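Local coordinates for protein gamma-glutamyl-gamma-aminobutyrate hydrolase PuuD (Escherichia coli, PDB 6VTV) that catalyses hydrolysis of the gamma-glutamyl linkage of gamma-glutamyl-gamma-aminobutyrate, releasing 4-aminobutanoate and glutamate in the last step of putrescine breakdown, at residues Q122-A127 with E210-I215; N105-L108 with P113-A116. One frame throughout, in Å; residues are numbered along the deposited sequence.

Contact 1 of 2, residues Q122-A127 with E210-I215; sequences QELVVA and EAVSVI. With MN (manganese (II) ion), chain D.
Helix-on-sheet packing of the glutamine amidotransferase-like domain brings Leu124 and Val125, on helix 119-127, which directly follows the predicted nucleophile Cys118, against Val212 and Val214 of strand 209-214. The segment axes pass 9.3 Å apart at 48°, and the contact is made by methyl groups alone, without a hydrogen bond. Leu124 spreads its two branches over two strand residues: CD1 lies 4.4 Å from Val212 CG2, and CD2 lies 4.2 Å from Val214 CG2. From the next helix position, Val125 CG2 comes to 4.3 Å from Val212 CG2, so this one methyl meets both helix residues. All four side chains are buried, and Ile104 of helix 94-109 also touches Leu124.

Near the start of the strand, Glu210 belongs to the manganese site. Its chain bends about the CB-CG bond (chi2 -95°), and OE2 binds manganese at 2.2 Å, beside His145, His161, Ser185 and His187. OE1 does not ligate; it accepts a 2.5 Å hydrogen bond from a water that is itself a metal ligand, which fixes the turn of the carboxylate. Across from Ala202 the strand spends two residues, Glu210 and Ala211, a classic beta bulge within the helix-covered sheet characteristic of the class I amidotransferase fold.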
loop_
_atom_site.group_PDB
_atom_site.type_symbol
_atom_site.label_atom_id
_atom_site.label_comp_id
_atom_site.label_asym_id
_atom_site.label_seq_id
_atom_site.Cartn_x
_atom_site.Cartn_y
_atom_site.Cartn_z
ATOM N N GLN B 122 -0.052 -9.457 -18.566
ATOM C CA GLN B 122 -1.357 -9.964 -18.974
ATOM C C GLN B 122 -2.430 -8.891 -18.848
ATOM O O GLN B 122 -3.364 -8.851 -19.657
ATOM C CB GLN B 122 -1.715 -11.197 -18.143
ATOM C CG GLN B 122 -0.699 -12.329 -18.272
ATOM C CD GLN B 122 -0.872 -13.402 -17.214
ATOM O OE1 GLN B 122 -1.664 -13.250 -16.285
ATOM N NE2 GLN B 122 -0.129 -14.494 -17.351
ATOM N N GLU B 123 -2.311 -8.011 -17.852
ATOM C CA GLU B 123 -3.212 -6.867 -17.770
ATOM C C GLU B 123 -3.007 -5.923 -18.949
ATOM O O GLU B 123 -3.977 -5.392 -19.502
ATOM C CB GLU B 123 -3.007 -6.131 -16.445
ATOM C CG GLU B 123 -3.584 -6.860 -15.244
ATOM C CD GLU B 123 -3.104 -6.288 -13.925
ATOM O OE1 GLU B 123 -2.094 -5.554 -13.922
ATOM O OE2 GLU B 123 -3.738 -6.572 -12.887
ATOM N N LEU B 124 -1.750 -5.708 -19.350
ATOM C CA LEU B 124 -1.467 -4.857 -20.503
ATOM C C LEU B 124 -2.069 -5.437 -21.775
ATOM O O LEU B 124 -2.667 -4.714 -22.581
ATOM C CB LEU B 124 0.044 -4.681 -20.664
ATOM C CG LEU B 124 0.645 -3.287 -20.474
ATOM C CD1 LEU B 124 2.020 -3.216 -21.125
ATOM C CD2 LEU B 124 -0.275 -2.217 -21.042
ATOM N N VAL B 125 -1.910 -6.747 -21.974
ATOM C CA VAL B 125 -2.415 -7.389 -23.183
ATOM C C VAL B 125 -3.933 -7.292 -23.243
ATOM O O VAL B 125 -4.510 -6.978 -24.292
ATOM C CB VAL B 125 -1.934 -8.851 -23.247
ATOM C CG1 VAL B 125 -2.654 -9.607 -24.353
ATOM C CG2 VAL B 125 -0.426 -8.901 -23.451
ATOM N N VAL B 126 -4.605 -7.540 -22.118
ATOM C CA VAL B 126 -6.064 -7.513 -22.110
ATOM C C VAL B 126 -6.576 -6.081 -22.230
ATOM O O VAL B 126 -7.577 -5.824 -22.910
ATOM C CB VAL B 126 -6.601 -8.211 -20.848
ATOM C CG1 VAL B 126 -8.105 -8.013 -20.720
ATOM C CG2 VAL B 126 -6.264 -9.692 -20.885
ATOM N N ALA B 127 -5.894 -5.125 -21.591
ATOM C CA ALA B 127 -6.383 -3.750 -21.593
ATOM C C ALA B 127 -6.355 -3.136 -22.986
ATOM O O ALA B 127 -7.174 -2.261 -23.293
ATOM C CB ALA B 127 -5.565 -2.893 -20.626
ATOM N N GLU B 210 6.690 -13.295 -24.244
ATOM C CA GLU B 210 7.116 -13.089 -22.866
ATOM C C GLU B 210 7.331 -11.623 -22.519
ATOM O O GLU B 210 7.598 -11.311 -21.354
ATOM C CB GLU B 210 8.401 -13.882 -22.585
ATOM C CG GLU B 210 8.184 -15.377 -22.400
ATOM C CD GLU B 210 8.047 -15.774 -20.942
ATOM O OE1 GLU B 210 8.580 -15.050 -20.075
ATOM O OE2 GLU B 210 7.406 -16.808 -20.661
ATOM N N ALA B 211 7.220 -10.717 -23.490
ATOM C CA ALA B 211 7.392 -9.295 -23.236
ATOM C C ALA B 211 6.735 -8.506 -24.362
ATOM O O ALA B 211 6.833 -8.890 -25.529
ATOM C CB ALA B 211 8.875 -8.922 -23.116
ATOM N N VAL B 212 6.070 -7.408 -24.000
ATOM C CA VAL B 212 5.378 -6.545 -24.952
ATOM C C VAL B 212 5.663 -5.092 -24.595
ATOM O O VAL B 212 6.149 -4.776 -23.508
ATOM C CB VAL B 212 3.854 -6.790 -24.976
ATOM C CG1 VAL B 212 3.537 -8.156 -25.547
ATOM C CG2 VAL B 212 3.267 -6.637 -23.578
ATOM N N SER B 213 5.344 -4.201 -25.532
ATOM C CA SER B 213 5.418 -2.771 -25.278
ATOM C C SER B 213 4.397 -2.065 -26.158
ATOM O O SER B 213 4.078 -2.525 -27.256
ATOM C CB SER B 213 6.823 -2.210 -25.528
ATOM O OG SER B 213 7.064 -2.006 -26.908
ATOM N N VAL B 214 3.882 -0.946 -25.659
ATOM C CA VAL B 214 2.859 -0.191 -26.376
ATOM C C VAL B 214 3.533 0.679 -27.429
ATOM O O VAL B 214 4.422 1.478 -27.116
ATOM C CB VAL B 214 2.018 0.660 -25.414
ATOM C CG1 VAL B 214 1.102 1.591 -26.192
ATOM C CG2 VAL B 214 1.207 -0.234 -24.492
ATOM N N ILE B 215 3.110 0.522 -28.684
ATOM C CA ILE B 215 3.609 1.367 -29.759
ATOM C C ILE B 215 3.104 2.789 -29.556
ATOM O O ILE B 215 1.988 3.007 -29.064
ATOM C CB ILE B 215 3.177 0.803 -31.123
ATOM C CG1 ILE B 215 3.610 -0.657 -31.254
ATOM C CG2 ILE B 215 3.753 1.627 -32.263
ATOM C CD1 ILE B 215 3.004 -1.369 -32.443
HETATM MN MN MN D . 7.673 -18.137 -18.940
HETATM O O HOH W 1 8.499 -16.290 -17.854
#

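Contact 2 of 2, residues N105-L108 with P113-A116; sequences NAAL and PIFA
Ile114, the first residue of strand 114-117, reaches across to helix 94-109 and ends against Ala107 and Leu108. Its CG1 branch does all the touching. CG1 stands beside the backbone N and anti to the carbonyl carbon (chi1 -52°), and the chain then runs on fully extended, so that CD1 is carried out to the helix surface. There CD1 lies 3.7 Å from Ala107 CB, with CG1 following at 3.9 Å from the same methyl. The fit is close because Ala107, whose CB points toward the strand, offers a single carbon to the isoleucine. The two backbones come nearest at the CA atoms of Ala107 and Pro113, 7.2 Å apart.

Leu108 adds a second wall. Its CB bond does not point at the strand, but CG sits beside the backbone N, and the CD2 branch swings round to 3.8 Å from Ile114 CD1. The leucine crosses the isoleucine chain at about a right angle, so the meeting is between two methyl ends and not along two parallel chains. The contact is purely apolar.

Ile69 of strand 68-71 touches both Ala107 and Ile114, while Ala220 of strand 220-223 touches Leu108. Phe115, the next strand residue, is turned to the other face of the sheet and makes an edge-to-face stack with Phe241 of helix 235-254. Pro113, just before the strand, packs on the same helix, so strand 114-117 lies sandwiched between it and helix 94-109.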
loop_
_atom_site.group_PDB
_atom_site.type_symbol
_atom_site.label_atom_id
_atom_site.label_comp_id
_atom_site.label_asym_id
_atom_site.label_seq_id
_atom_site.Cartn_x
_atom_site.Cartn_y
_atom_site.Cartn_z
ATOM N N ASN B 105 -5.403 2.393 -19.095
ATOM C CA ASN B 105 -6.003 3.241 -20.122
ATOM C C ASN B 105 -5.708 4.712 -19.867
ATOM O O ASN B 105 -5.436 5.472 -20.804
ATOM C CB ASN B 105 -7.512 3.009 -20.172
ATOM C CG ASN B 105 -7.879 1.694 -20.828
ATOM O OD1 ASN B 105 -7.388 1.366 -21.907
ATOM N ND2 ASN B 105 -8.748 0.932 -20.174
ATOM N N ALA B 106 -5.764 5.134 -18.603
ATOM C CA ALA B 106 -5.478 6.525 -18.277
ATOM C C ALA B 106 -4.011 6.859 -18.514
ATOM O O ALA B 106 -3.691 7.917 -19.066
ATOM C CB ALA B 106 -5.871 6.811 -16.830
ATOM N N ALA B 107 -3.104 5.965 -18.112
ATOM C CA ALA B 107 -1.681 6.232 -18.289
ATOM C C ALA B 107 -1.274 6.196 -19.756
ATOM O O ALA B 107 -0.307 6.861 -20.145
ATOM C CB ALA B 107 -0.849 5.233 -17.484
ATOM N N LEU B 108 -1.985 5.427 -20.585
ATOM C CA LEU B 108 -1.642 5.379 -22.001
ATOM C C LEU B 108 -2.045 6.660 -22.714
ATOM O O LEU B 108 -1.355 7.094 -23.646
ATOM C CB LEU B 108 -2.296 4.166 -22.663
ATOM C CG LEU B 108 -1.735 2.801 -22.259
ATOM C CD1 LEU B 108 -2.386 1.688 -23.065
ATOM C CD2 LEU B 108 -0.222 2.771 -22.423
ATOM N N PRO B 113 4.750 6.606 -17.979
ATOM C CA PRO B 113 5.465 5.333 -18.127
ATOM C C PRO B 113 4.823 4.223 -17.307
ATOM O O PRO B 113 4.340 4.443 -16.195
ATOM C CB PRO B 113 6.877 5.659 -17.624
ATOM C CG PRO B 113 7.014 7.131 -17.826
ATOM C CD PRO B 113 5.647 7.698 -17.564
ATOM N N ILE B 114 4.815 3.021 -17.879
ATOM C CA ILE B 114 4.258 1.836 -17.238
ATOM C C ILE B 114 5.292 0.723 -17.288
ATOM O O ILE B 114 5.921 0.491 -18.327
ATOM C CB ILE B 114 2.948 1.373 -17.914
ATOM C CG1 ILE B 114 1.951 2.527 -18.028
ATOM C CG2 ILE B 114 2.334 0.207 -17.153
ATOM C CD1 ILE B 114 0.710 2.176 -18.820
ATOM N N PHE B 115 5.469 0.034 -16.162
ATOM C CA PHE B 115 6.273 -1.180 -16.099
ATOM C C PHE B 115 5.431 -2.265 -15.446
ATOM O O PHE B 115 5.012 -2.120 -14.293
ATOM C CB PHE B 115 7.574 -0.960 -15.323
ATOM C CG PHE B 115 8.517 -2.128 -15.384
ATOM C CD1 PHE B 115 8.682 -2.838 -16.563
ATOM C CD2 PHE B 115 9.240 -2.514 -14.268
ATOM C CE1 PHE B 115 9.548 -3.915 -16.626
ATOM C CE2 PHE B 115 10.110 -3.589 -14.325
ATOM C CZ PHE B 115 10.264 -4.289 -15.506
ATOM N N ALA B 116 5.184 -3.344 -16.183
ATOM C CA ALA B 116 4.268 -4.395 -15.768
ATOM C C ALA B 116 5.000 -5.727 -15.682
ATOM O O ALA B 116 5.834 -6.044 -16.535
ATOM C CB ALA B 116 3.094 -4.496 -16.741
#

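From the N terminus, helix 94-109 comes first and folds back at once: contact 2 closes the short 109-112 turn, completing a beta-alpha-beta crossover from strand 68-71 to its parallel neighbour 114-117. That strand leads through Cys118 into helix 119-127, where contact 1 begins. Contact 1 closes a far longer loop, 82 residues that include strands 161-165, 180-183 and 198-203 and four of the five protein ligands of manganese. The two neither nest nor cross but follow in series. In space, Leu108 CD2 of contact 2 lies 3.9 Å from Val214 CG2 of contact 1, so the two apolar clusters join where successive helices cover one sheet, at its parallel strand 114-117 and its antiparallel strand 209-214.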